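Local coordinates for protein leucine aminopeptidase (Legionella pneumophila, PDB 5GNE) that probably works as a zinc-dependent aminopeptidase of the M28 family, removing residues from the N-terminal end of peptides, at residues R25-A37 against N70-T83. Sequence-based numbering, arbitrary orientation.
Sequences RLIAQSDHFSFIA and NRFLDSKKLLDKLT
Helix 75-81 lies across the hairpin of strands 25-29 and 33-37, its axis at 64° to the first strand and 124° to the second, with Leu79 bridging the two. With CG anti to the backbone N (chi1 173°), Leu79 points both methyls into the hairpin: CD2 rests on the backbone between Gln29 and Ser30, 3.5 Å from Ser30 N, while CD1 lies 3.8 Å from Phe33 CB. Toward the N-terminal end of the helix, Phe35 is clasped on both faces. Leu78 CD2 covers one, 3.8 Å from the ring centroid in a CH-pi contact, and Ile27 CD1 of the adjacent strand lies over the other, while Ser75 OG comes to the ring edge in plane. A classic beta bulge, in which Phe35 O accepts from both Ile27 N and Ala28 N, lets these two neighbours face the helix together; Ala28 CB meets Ser75 CB at 3.7 Å. Farther along the chain, Thr83 CG2 sits over one face of Phe33, 3.8 Å from the ring centroid, and Thr83 OG1 donates a hydrogen bond to Leu79 O (2.8 Å). The contact thus illustrates a helix closing one side of an edge hairpin, away from the two-zinc centre. Strand 8-13 continues the antiparallel sheet beyond the second strand of the hairpin, helix 62-65 adds Ile65 against Phe35 and Leu78, and Tyr313 packs on Phe33 and Thr83.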
ATOM      1  N   ARG A  25     -17.004 -22.147  -7.095  1.00 48.47           N
ATOM      2  CA  ARG A  25     -16.431 -23.423  -7.471  1.00 43.91           C
ATOM      3  C   ARG A  25     -15.145 -23.612  -6.686  1.00 43.17           C
ATOM      4  O   ARG A  25     -14.243 -22.770  -6.753  1.00 50.96           O
ATOM      5  CB  ARG A  25     -16.149 -23.463  -8.968  1.00 49.70           C
ATOM      6  CG  ARG A  25     -15.588 -24.771  -9.464  1.00 68.98           C
ATOM      7  CD  ARG A  25     -15.312 -24.686 -10.956  1.00 89.87           C
ATOM      8  NE  ARG A  25     -16.527 -24.428 -11.733  1.00108.09           N
ATOM      9  CZ  ARG A  25     -17.386 -25.362 -12.134  1.00121.23           C
ATOM     10  NH1 ARG A  25     -17.182 -26.640 -11.834  1.00123.57           N
ATOM     11  NH2 ARG A  25     -18.459 -25.019 -12.839  1.00124.28           N
ATOM     12  N   LEU A  26     -15.058 -24.700  -5.937  1.00 43.50           N
ATOM     13  CA  LEU A  26     -13.868 -24.966  -5.161  1.00 38.24           C
ATOM     14  C   LEU A  26     -12.765 -25.594  -5.986  1.00 44.75           C
ATOM     15  O   LEU A  26     -12.920 -26.718  -6.461  1.00 51.51           O
ATOM     16  CB  LEU A  26     -14.222 -25.875  -3.992  1.00 38.64           C
ATOM     17  CG  LEU A  26     -13.074 -26.119  -3.023  1.00 42.83           C
ATOM     18  CD1 LEU A  26     -12.663 -24.793  -2.381  1.00 45.98           C
ATOM     19  CD2 LEU A  26     -13.529 -27.107  -1.984  1.00 47.74           C
ATOM     20  N   ILE A  27     -11.628 -24.924  -6.119  1.00 39.56           N
ATOM     21  CA  ILE A  27     -10.546 -25.503  -6.907  1.00 40.28           C
ATOM     22  C   ILE A  27      -9.579 -26.320  -6.038  1.00 38.62           C
ATOM     23  O   ILE A  27      -9.250 -27.440  -6.361  1.00 55.50           O
ATOM     24  CB  ILE A  27      -9.745 -24.412  -7.655  1.00 37.29           C
ATOM     25  CG1 ILE A  27     -10.638 -23.646  -8.627  1.00 40.85           C
ATOM     26  CG2 ILE A  27      -8.564 -25.036  -8.391  1.00 33.05           C
ATOM     27  CD1 ILE A  27     -10.067 -22.266  -9.030  1.00 41.82           C
ATOM     28  N   ALA A  28      -9.121 -25.736  -4.938  1.00 39.62           N
ATOM     29  CA  ALA A  28      -8.241 -26.401  -3.985  1.00 33.73           C
ATOM     30  C   ALA A  28      -8.589 -25.880  -2.604  1.00 41.53           C
ATOM     31  O   ALA A  28      -9.140 -24.795  -2.472  1.00 44.68           O
ATOM     32  CB  ALA A  28      -6.781 -26.144  -4.305  1.00 33.09           C
ATOM     33  N   GLN A  29      -8.300 -26.671  -1.581  1.00 38.98           N
ATOM     34  CA  GLN A  29      -8.607 -26.314  -0.207  1.00 39.43           C
ATOM     35  C   GLN A  29      -7.585 -26.844   0.764  1.00 38.57           C
ATOM     36  O   GLN A  29      -7.047 -27.902   0.547  1.00 45.36           O
ATOM     37  CB  GLN A  29      -9.983 -26.835   0.185  1.00 45.23           C
ATOM     38  CG  GLN A  29     -10.607 -26.094   1.373  1.00 47.10           C
ATOM     39  CD  GLN A  29     -12.045 -26.488   1.584  1.00 41.25           C
ATOM     40  OE1 GLN A  29     -12.347 -27.661   1.799  1.00 43.26           O
ATOM     41  NE2 GLN A  29     -12.949 -25.508   1.516  1.00 39.34           N
ATOM     42  N   SER A  30      -7.305 -26.080   1.823  1.00 43.41           N
ATOM     43  CA  SER A  30      -6.432 -26.516   2.923  1.00 36.44           C
ATOM     44  C   SER A  30      -7.226 -26.494   4.231  1.00 37.84           C
ATOM     45  O   SER A  30      -8.407 -26.207   4.229  1.00 43.34           O
ATOM     46  CB  SER A  30      -5.202 -25.612   3.041  1.00 48.92           C
ATOM     47  OG  SER A  30      -5.549 -24.321   3.574  1.00 52.58           O
ATOM     48  N   ASP A  31      -6.599 -26.796   5.357  1.00 42.83           N
ATOM     49  CA  ASP A  31      -7.322 -26.732   6.623  1.00 48.18           C
ATOM     50  C   ASP A  31      -7.843 -25.299   6.910  1.00 45.86           C
ATOM     51  O   ASP A  31      -8.831 -25.151   7.622  1.00 43.89           O
ATOM     52  CB  ASP A  31      -6.481 -27.293   7.780  1.00 58.64           C
ATOM     53  CG  ASP A  31      -5.184 -26.551   8.001  1.00 75.64           C
ATOM     54  OD1 ASP A  31      -4.674 -25.923   7.056  1.00 88.43           O
ATOM     55  OD2 ASP A  31      -4.647 -26.644   9.128  1.00 81.02           O
ATOM     56  N   HIS A  32      -7.180 -24.265   6.381  1.00 39.28           N
ATOM     57  CA  HIS A  32      -7.556 -22.868   6.679  1.00 41.55           C
ATOM     58  C   HIS A  32      -8.024 -22.006   5.481  1.00 44.45           C
ATOM     59  O   HIS A  32      -8.777 -21.044   5.676  1.00 42.15           O
ATOM     60  CB  HIS A  32      -6.388 -22.147   7.349  1.00 35.70           C
ATOM     61  CG  HIS A  32      -5.986 -22.754   8.659  1.00 61.29           C
ATOM     62  ND1 HIS A  32      -6.863 -22.875   9.717  1.00 54.53           N
ATOM     63  CD2 HIS A  32      -4.799 -23.241   9.092  1.00 57.64           C
ATOM     64  CE1 HIS A  32      -6.238 -23.437  10.739  1.00 55.69           C
ATOM     65  NE2 HIS A  32      -4.986 -23.663  10.388  1.00 53.42           N
ATOM     66  N   PHE A  33      -7.619 -22.340   4.255  1.00 44.27           N
ATOM     67  CA  PHE A  33      -7.963 -21.492   3.113  1.00 41.86           C
ATOM     68  C   PHE A  33      -8.518 -22.286   1.941  1.00 47.13           C
ATOM     69  O   PHE A  33      -8.281 -23.515   1.824  1.00 44.42           O
ATOM     70  CB  PHE A  33      -6.748 -20.665   2.654  1.00 30.46           C
ATOM     71  CG  PHE A  33      -6.244 -19.697   3.700  1.00 32.48           C
ATOM     72  CD1 PHE A  33      -6.774 -18.427   3.804  1.00 38.74           C
ATOM     73  CD2 PHE A  33      -5.267 -20.078   4.603  1.00 34.07           C
ATOM     74  CE1 PHE A  33      -6.324 -17.539   4.780  1.00 42.21           C
ATOM     75  CE2 PHE A  33      -4.810 -19.205   5.587  1.00 32.50           C
ATOM     76  CZ  PHE A  33      -5.340 -17.931   5.676  1.00 31.72           C
ATOM     77  N   SER A  34      -9.274 -21.574   1.102  1.00 38.38           N
ATOM     78  CA  SER A  34      -9.827 -22.104  -0.140  1.00 38.76           C
ATOM     79  C   SER A  34      -9.435 -21.281  -1.362  1.00 35.65           C
ATOM     80  O   SER A  34      -9.424 -20.046  -1.313  1.00 39.27           O
ATOM     81  CB  SER A  34     -11.352 -22.170  -0.049  1.00 31.83           C
ATOM     82  OG  SER A  34     -11.729 -23.015   1.038  1.00 36.11           O
ATOM     83  N   PHE A  35      -9.112 -21.977  -2.447  1.00 42.05           N
ATOM     84  CA  PHE A  35      -8.826 -21.357  -3.728  1.00 29.16           C
ATOM     85  C   PHE A  35     -10.041 -21.572  -4.610  1.00 31.04           C
ATOM     86  O   PHE A  35     -10.394 -22.715  -4.913  1.00 36.02           O
ATOM     87  CB  PHE A  35      -7.564 -21.958  -4.360  1.00 34.10           C
ATOM     88  CG  PHE A  35      -7.243 -21.424  -5.737  1.00 40.69           C
ATOM     89  CD1 PHE A  35      -7.383 -20.076  -6.021  1.00 34.00           C
ATOM     90  CD2 PHE A  35      -6.748 -22.267  -6.728  1.00 45.19           C
ATOM     91  CE1 PHE A  35      -7.063 -19.573  -7.275  1.00 39.03           C
ATOM     92  CE2 PHE A  35      -6.436 -21.778  -8.015  1.00 41.47           C
ATOM     93  CZ  PHE A  35      -6.589 -20.437  -8.287  1.00 38.48           C
ATOM     94  N   ILE A  36     -10.727 -20.497  -4.976  1.00 33.19           N
ATOM     95  CA  ILE A  36     -12.023 -20.646  -5.626  1.00 33.60           C
ATOM     96  C   ILE A  36     -12.201 -19.811  -6.878  1.00 39.28           C
ATOM     97  O   ILE A  36     -11.494 -18.837  -7.125  1.00 37.90           O
ATOM     98  CB  ILE A  36     -13.186 -20.288  -4.672  1.00 31.00           C
ATOM     99  CG1 ILE A  36     -13.094 -18.828  -4.235  1.00 37.30           C
ATOM    100  CG2 ILE A  36     -13.203 -21.209  -3.458  1.00 30.73           C
ATOM    101  CD1 ILE A  36     -14.345 -18.339  -3.427  1.00 37.84           C
ATOM    102  N   ALA A  37     -13.177 -20.219  -7.672  1.00 35.97           N
ATOM    103  CA  ALA A  37     -13.608 -19.426  -8.801  1.00 37.41           C
ATOM    104  C   ALA A  37     -15.023 -18.952  -8.523  1.00 45.68           C
ATOM    105  O   ALA A  37     -15.906 -19.743  -8.183  1.00 48.34           O
ATOM    106  CB  ALA A  37     -13.540 -20.239 -10.091  1.00 33.79           C
ATOM    107  N   ASN A  70      -6.882 -23.940 -15.107  1.00 45.14           N
ATOM    108  CA  ASN A  70      -6.753 -24.778 -13.922  1.00 42.67           C
ATOM    109  C   ASN A  70      -6.063 -26.124 -14.209  1.00 52.25           C
ATOM    110  O   ASN A  70      -5.314 -26.613 -13.382  1.00 58.39           O
ATOM    111  CB  ASN A  70      -8.127 -25.021 -13.262  1.00 49.14           C
ATOM    112  CG  ASN A  70      -8.750 -23.734 -12.650  1.00 49.67           C
ATOM    113  OD1 ASN A  70      -8.047 -22.853 -12.174  1.00 46.07           O
ATOM    114  ND2 ASN A  70     -10.071 -23.669 -12.625  1.00 48.68           N
ATOM    115  N   ARG A  71      -6.306 -26.727 -15.375  1.00 60.40           N
ATOM    116  CA  ARG A  71      -5.678 -28.027 -15.679  1.00 57.82           C
ATOM    117  C   ARG A  71      -4.157 -27.966 -15.588  1.00 52.25           C
ATOM    118  O   ARG A  71      -3.522 -28.981 -15.329  1.00 54.14           O
ATOM    119  CB  ARG A  71      -6.130 -28.600 -17.025  1.00 55.18           C
ATOM    120  CG  ARG A  71      -5.762 -27.845 -18.268  1.00 75.92           C
ATOM    121  CD  ARG A  71      -6.751 -28.215 -19.374  1.00 87.85           C
ATOM    122  NE  ARG A  71      -6.705 -27.288 -20.500  1.00 88.92           N
ATOM    123  CZ  ARG A  71      -6.270 -27.617 -21.710  1.00 89.14           C
ATOM    124  NH1 ARG A  71      -5.874 -28.856 -21.964  1.00 85.38           N
ATOM    125  NH2 ARG A  71      -6.257 -26.710 -22.671  1.00 97.21           N
ATOM    126  N   PHE A  72      -3.569 -26.800 -15.839  1.00 46.49           N
ATOM    127  CA  PHE A  72      -2.110 -26.690 -15.806  1.00 48.92           C
ATOM    128  C   PHE A  72      -1.529 -26.122 -14.511  1.00 47.97           C
ATOM    129  O   PHE A  72      -0.305 -25.970 -14.404  1.00 47.09           O
ATOM    130  CB  PHE A  72      -1.620 -25.849 -16.976  1.00 51.49           C
ATOM    131  CG  PHE A  72      -1.982 -26.417 -18.319  1.00 57.34           C
ATOM    132  CD1 PHE A  72      -2.010 -27.788 -18.514  1.00 63.04           C
ATOM    133  CD2 PHE A  72      -2.282 -25.582 -19.392  1.00 64.30           C
ATOM    134  CE1 PHE A  72      -2.335 -28.331 -19.777  1.00 71.31           C
ATOM    135  CE2 PHE A  72      -2.607 -26.117 -20.645  1.00 65.62           C
ATOM    136  CZ  PHE A  72      -2.629 -27.497 -20.829  1.00 62.52           C
ATOM    137  N   LEU A  73      -2.382 -25.830 -13.531  1.00 42.88           N
ATOM    138  CA  LEU A  73      -1.914 -25.227 -12.293  1.00 52.80           C
ATOM    139  C   LEU A  73      -1.679 -26.279 -11.231  1.00 47.77           C
ATOM    140  O   LEU A  73      -2.457 -27.206 -11.079  1.00 56.90           O
ATOM    141  CB  LEU A  73      -2.921 -24.194 -11.736  1.00 42.00           C
ATOM    142  CG  LEU A  73      -3.134 -22.946 -12.595  1.00 45.69           C
ATOM    143  CD1 LEU A  73      -4.175 -22.028 -11.975  1.00 40.42           C
ATOM    144  CD2 LEU A  73      -1.834 -22.199 -12.800  1.00 47.16           C
ATOM    145  N   ASP A  74      -0.597 -26.122 -10.484  1.00 47.40           N
ATOM    146  CA  ASP A  74      -0.452 -26.868  -9.251  1.00 38.98           C
ATOM    147  C   ASP A  74      -1.213 -26.070  -8.164  1.00 44.68           C
ATOM    148  O   ASP A  74      -0.638 -25.280  -7.419  1.00 41.89           O
ATOM    149  CB  ASP A  74       1.020 -27.071  -8.919  1.00 44.06           C
ATOM    150  CG  ASP A  74       1.235 -27.940  -7.688  1.00 58.10           C
ATOM    151  OD1 ASP A  74       0.260 -28.250  -6.962  1.00 52.21           O
ATOM    152  OD2 ASP A  74       2.401 -28.329  -7.466  1.00 72.88           O
ATOM    153  N   SER A  75      -2.527 -26.253  -8.133  1.00 41.35           N
ATOM    154  CA  SER A  75      -3.392 -25.496  -7.249  1.00 37.70           C
ATOM    155  C   SER A  75      -3.013 -25.572  -5.781  1.00 44.31           C
ATOM    156  O   SER A  75      -3.137 -24.571  -5.063  1.00 46.99           O
ATOM    157  CB  SER A  75      -4.828 -25.946  -7.398  1.00 45.26           C
ATOM    158  OG  SER A  75      -5.428 -25.228  -8.438  1.00 56.63           O
ATOM    159  N   LYS A  76      -2.579 -26.740  -5.321  1.00 36.71           N
ATOM    160  CA  LYS A  76      -2.270 -26.870  -3.914  1.00 40.61           C
ATOM    161  C   LYS A  76      -0.992 -26.129  -3.563  1.00 39.93           C
ATOM    162  O   LYS A  76      -0.895 -25.532  -2.494  1.00 48.51           O
ATOM    163  CB  LYS A  76      -2.176 -28.336  -3.505  1.00 62.71           C
ATOM    164  CG  LYS A  76      -3.475 -29.067  -3.744  1.00 73.89           C
ATOM    165  CD  LYS A  76      -3.574 -30.358  -2.968  1.00 80.59           C
ATOM    166  CE  LYS A  76      -5.037 -30.758  -2.897  1.00 90.21           C
ATOM    167  NZ  LYS A  76      -5.889 -29.581  -2.475  1.00 78.63           N
ATOM    168  N   LYS A  77      -0.011 -26.145  -4.456  1.00 44.38           N
ATOM    169  CA  LYS A  77       1.225 -25.445  -4.153  1.00 46.37           C
ATOM    170  C   LYS A  77       0.958 -23.936  -4.172  1.00 45.80           C
ATOM    171  O   LYS A  77       1.477 -23.179  -3.334  1.00 48.24           O
ATOM    172  CB  LYS A  77       2.336 -25.815  -5.122  1.00 42.03           C
ATOM    173  CG  LYS A  77       3.709 -25.385  -4.580  1.00 48.98           C
ATOM    174  CD  LYS A  77       4.803 -25.678  -5.578  1.00 68.27           C
ATOM    175  CE  LYS A  77       5.211 -27.130  -5.587  1.00 73.12           C
ATOM    176  NZ  LYS A  77       6.410 -27.295  -6.446  1.00 79.21           N
ATOM    177  N   LEU A  78       0.116 -23.511  -5.104  1.00 35.97           N
ATOM    178  CA  LEU A  78      -0.282 -22.115  -5.180  1.00 39.89           C
ATOM    179  C   LEU A  78      -0.967 -21.697  -3.878  1.00 44.55           C
ATOM    180  O   LEU A  78      -0.625 -20.684  -3.259  1.00 50.72           O
ATOM    181  CB  LEU A  78      -1.216 -21.894  -6.366  1.00 38.92           C
ATOM    182  CG  LEU A  78      -1.754 -20.465  -6.476  1.00 48.23           C
ATOM    183  CD1 LEU A  78      -0.784 -19.562  -7.222  1.00 45.33           C
ATOM    184  CD2 LEU A  78      -3.100 -20.475  -7.188  1.00 42.23           C
ATOM    185  N   LEU A  79      -1.943 -22.502  -3.477  1.00 38.54           N
ATOM    186  CA  LEU A  79      -2.721 -22.223  -2.304  1.00 34.55           C
ATOM    187  C   LEU A  79      -1.847 -22.162  -1.055  1.00 45.52           C
ATOM    188  O   LEU A  79      -1.971 -21.237  -0.241  1.00 49.04           O
ATOM    189  CB  LEU A  79      -3.821 -23.276  -2.143  1.00 37.08           C
ATOM    190  CG  LEU A  79      -4.572 -23.109  -0.806  1.00 40.11           C
ATOM    191  CD1 LEU A  79      -5.248 -21.721  -0.730  1.00 31.13           C
ATOM    192  CD2 LEU A  79      -5.603 -24.206  -0.627  1.00 38.43           C
ATOM    193  N   ASP A  80      -0.938 -23.121  -0.920  1.00 41.73           N
ATOM    194  CA  ASP A  80      -0.037 -23.144   0.232  1.00 46.24           C
ATOM    195  C   ASP A  80       0.902 -21.940   0.264  1.00 44.99           C
ATOM    196  O   ASP A  80       1.084 -21.313   1.309  1.00 53.37           O
ATOM    197  CB  ASP A  80       0.784 -24.446   0.265  1.00 60.89           C
ATOM    198  CG  ASP A  80       1.868 -24.429   1.336  1.00 86.16           C
ATOM    199  OD1 ASP A  80       1.536 -24.586   2.533  1.00 99.09           O
ATOM    200  OD2 ASP A  80       3.055 -24.247   0.986  1.00 97.03           O
ATOM    201  N   LYS A  81       1.500 -21.611  -0.869  1.00 34.55           N
ATOM    202  CA  LYS A  81       2.538 -20.602  -0.865  1.00 45.96           C
ATOM    203  C   LYS A  81       1.986 -19.178  -0.755  1.00 43.33           C
ATOM    204  O   LYS A  81       2.683 -18.300  -0.261  1.00 45.59           O
ATOM    205  CB  LYS A  81       3.410 -20.742  -2.130  1.00 50.73           C
ATOM    206  CG  LYS A  81       4.918 -20.906  -1.837  1.00 71.45           C
ATOM    207  CD  LYS A  81       5.294 -22.320  -1.331  1.00 82.71           C
ATOM    208  CE  LYS A  81       6.816 -22.560  -1.339  1.00 87.17           C
ATOM    209  NZ  LYS A  81       7.312 -23.218  -0.088  1.00 90.85           N
ATOM    210  N   LEU A  82       0.739 -18.948  -1.171  1.00 40.96           N
ATOM    211  CA  LEU A  82       0.130 -17.622  -1.019  1.00 35.45           C
ATOM    212  C   LEU A  82      -0.609 -17.476   0.335  1.00 42.18           C
ATOM    213  O   LEU A  82      -1.221 -16.436   0.584  1.00 42.49           O
ATOM    214  CB  LEU A  82      -0.846 -17.325  -2.164  1.00 33.68           C
ATOM    215  CG  LEU A  82      -0.346 -17.350  -3.616  1.00 43.96           C
ATOM    216  CD1 LEU A  82      -1.396 -16.833  -4.596  1.00 29.94           C
ATOM    217  CD2 LEU A  82       0.957 -16.573  -3.777  1.00 46.88           C
ATOM    218  N   THR A  83      -0.564 -18.494   1.200  1.00 41.97           N
ATOM    219  CA  THR A  83      -1.208 -18.358   2.515  1.00 47.11           C
ATOM    220  C   THR A  83      -0.256 -18.654   3.677  1.00 45.40           C
ATOM    221  O   THR A  83      -0.669 -18.780   4.806  1.00 54.18           O
ATOM    222  CB  THR A  83      -2.435 -19.278   2.659  1.00 39.34           C
ATOM    223  OG1 THR A  83      -2.039 -20.639   2.486  1.00 46.57           O
ATOM    224  CG2 THR A  83      -3.483 -18.941   1.623  1.00 42.11           C
TER